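Local atomic coordinates of D-alanyl-lipoteichoic acid synthetase (Streptococcus pneumoniae, PDB entry 3BMA), a protein that probably takes part in D-alanylation of lipoteichoic acid during cell wall biogenesis, as a membrane-associated member of the DltD family. Residues L130-L134 / V157-V163. The protein carries 1 engineered substitution. Numbering follows the deposited sequence.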
loop_
_atom_site.group_PDB
_atom_site.type_symbol
_atom_site.label_atom_id
_atom_site.label_comp_id
_atom_site.label_asym_id
_atom_site.label_seq_id
_atom_site.Cartn_x
_atom_site.Cartn_y
_atom_site.Cartn_z
ATOM N N LEU C 130 -11.024 10.091 14.970
ATOM C CA LEU C 130 -9.647 9.628 15.128
ATOM C C LEU C 130 -8.856 9.868 13.846
ATOM O O LEU C 130 -7.805 10.500 13.878
ATOM C CB LEU C 130 -9.619 8.136 15.474
ATOM C CG LEU C 130 -8.595 7.557 16.462
ATOM C CD1 LEU C 130 -8.650 6.045 16.398
ATOM C CD2 LEU C 130 -7.162 8.031 16.260
ATOM N N THR C 131 -9.381 9.376 12.724
ATOM C CA THR C 131 -8.690 9.467 11.434
ATOM C C THR C 131 -8.621 10.892 10.881
ATOM O O THR C 131 -7.642 11.246 10.224
ATOM C CB THR C 131 -9.292 8.512 10.380
ATOM O OG1 THR C 131 -10.724 8.575 10.417
ATOM C CG2 THR C 131 -8.840 7.084 10.627
ATOM N N SER C 132 -9.655 11.693 11.162
ATOM C CA SER C 132 -9.678 13.127 10.829
ATOM C C SER C 132 -8.620 13.903 11.600
ATOM O O SER C 132 -7.995 14.820 11.058
ATOM C CB SER C 132 -11.042 13.737 11.143
ATOM O OG SER C 132 -12.055 13.136 10.365
ATOM N N PHE C 133 -8.442 13.537 12.868
ATOM C CA PHE C 133 -7.393 14.108 13.706
ATOM C C PHE C 133 -6.006 13.806 13.142
ATOM O O PHE C 133 -5.187 14.710 13.013
ATOM C CB PHE C 133 -7.524 13.615 15.154
ATOM C CG PHE C 133 -6.317 13.895 16.012
ATOM C CD1 PHE C 133 -5.528 12.847 16.483
ATOM C CD2 PHE C 133 -5.973 15.201 16.357
ATOM C CE1 PHE C 133 -4.415 13.099 17.272
ATOM C CE2 PHE C 133 -4.859 15.460 17.148
ATOM C CZ PHE C 133 -4.080 14.408 17.605
ATOM N N LEU C 134 -5.758 12.547 12.789
ATOM C CA LEU C 134 -4.450 12.121 12.267
ATOM C C LEU C 134 -4.165 12.678 10.869
ATOM O O LEU C 134 -3.007 12.874 10.508
ATOM C CB LEU C 134 -4.329 10.592 12.259
ATOM C CG LEU C 134 -4.409 9.807 13.576
ATOM C CD1 LEU C 134 -4.669 8.333 13.306
ATOM C CD2 LEU C 134 -3.150 9.973 14.410
ATOM N N VAL C 157 -5.895 2.517 22.442
ATOM C CA VAL C 157 -6.639 3.142 21.344
ATOM C C VAL C 157 -6.345 2.444 20.003
ATOM O O VAL C 157 -5.313 1.786 19.849
ATOM C CB VAL C 157 -6.341 4.690 21.285
ATOM C CG1 VAL C 157 -4.921 4.990 20.781
ATOM C CG2 VAL C 157 -7.392 5.452 20.486
ATOM N N ALA C 158 -7.276 2.560 19.058
ATOM C CA ALA C 158 -7.046 2.146 17.680
ATOM C C ALA C 158 -5.977 3.038 17.063
ATOM O O ALA C 158 -5.936 4.241 17.339
ATOM C CB ALA C 158 -8.335 2.224 16.880
ATOM N N MET C 159 -5.116 2.433 16.245
ATOM C CA MET C 159 -3.926 3.085 15.671
ATOM C C MET C 159 -3.027 3.711 16.746
ATOM O O MET C 159 -2.574 4.853 16.615
ATOM C CB MET C 159 -4.308 4.089 14.574
ATOM C CG MET C 159 -4.855 3.428 13.317
ATOM S SD MET C 159 -5.677 4.594 12.230
ATOM C CE MET C 159 -7.149 4.939 13.174
ATOM N N LYS C 160 -2.785 2.927 17.797
ATOM C CA LYS C 160 -1.973 3.306 18.955
ATOM C C LYS C 160 -0.552 3.735 18.579
ATOM O O LYS C 160 -0.002 4.650 19.190
ATOM C CB LYS C 160 -1.935 2.136 19.947
ATOM C CG LYS C 160 -1.382 2.458 21.331
ATOM C CD LYS C 160 -1.526 1.258 22.258
ATOM C CE LYS C 160 -0.555 1.324 23.429
ATOM N NZ LYS C 160 -0.712 0.162 24.348
ATOM N N ASP C 161 0.020 3.085 17.565
ATOM C CA ASP C 161 1.367 3.396 17.071
ATOM C C ASP C 161 1.480 4.823 16.516
ATOM O O ASP C 161 2.509 5.483 16.683
ATOM C CB ASP C 161 1.802 2.370 16.009
ATOM C CG ASP C 161 0.888 2.364 14.777
ATOM O OD1 ASP C 161 1.366 2.734 13.683
ATOM O OD2 ASP C 161 -0.306 2.007 14.900
ATOM N N LEU C 162 0.407 5.287 15.881
ATOM C CA LEU C 162 0.373 6.589 15.226
ATOM C C LEU C 162 0.133 7.706 16.235
ATOM O O LEU C 162 0.719 8.783 16.125
ATOM C CB LEU C 162 -0.700 6.603 14.130
ATOM C CG LEU C 162 -0.488 5.628 12.964
ATOM C CD1 LEU C 162 -1.748 5.470 12.130
ATOM C CD2 LEU C 162 0.661 6.068 12.093
ATOM N N VAL C 163 -0.726 7.431 17.215
ATOM C CA VAL C 163 -1.035 8.365 18.299
ATOM C C VAL C 163 0.166 8.546 19.247
ATOM O O VAL C 163 0.478 9.675 19.644
ATOM C CB VAL C 163 -2.322 7.931 19.065
ATOM C CG1 VAL C 163 -2.671 8.916 20.161
ATOM C CG2 VAL C 163 -3.502 7.814 18.103
#
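Leu130 and Leu134, one helical turn apart, point toward the loop and first helical turn of 157-163, and the interface is apolar, with no hydrogen bond crossing it. Leu130, its chi1 between wells at -143° and chi2 t, covers the loop: its CD1 lies 3.9 Å from Ala158 CB and 3.4 Å from Ala158 O, while its CD2 meets Val163 CG2 at 4.1 Å. Met159, the N-cap residue with positive phi, sends an m-t-m side chain across to the first helix. Its CE reaches Leu130 CD1 and Thr131 CG2, each at 3.7 Å, and its SD sits 4.0 Å from Leu134 CD1. The p rotamer of Thr131 presents this methyl to Met159 while OG1 hydrogen-bonds to Asn187. Leu134, in the mt rotamer, turns CD2 to the second helix, 4.2 Å from Leu162 CB and 4.3 Å from Val163 CG2. The contact thus packs helix 127-136 against the N-terminal end of helix 160-167 and the loop leading into it, within a helical insertion between the adjacent parallel strands 101-105 and 291-296. Phe186 and Phe194 of a second subunit pack on it; within the chain, helices 141-153 and 174-194 flank it.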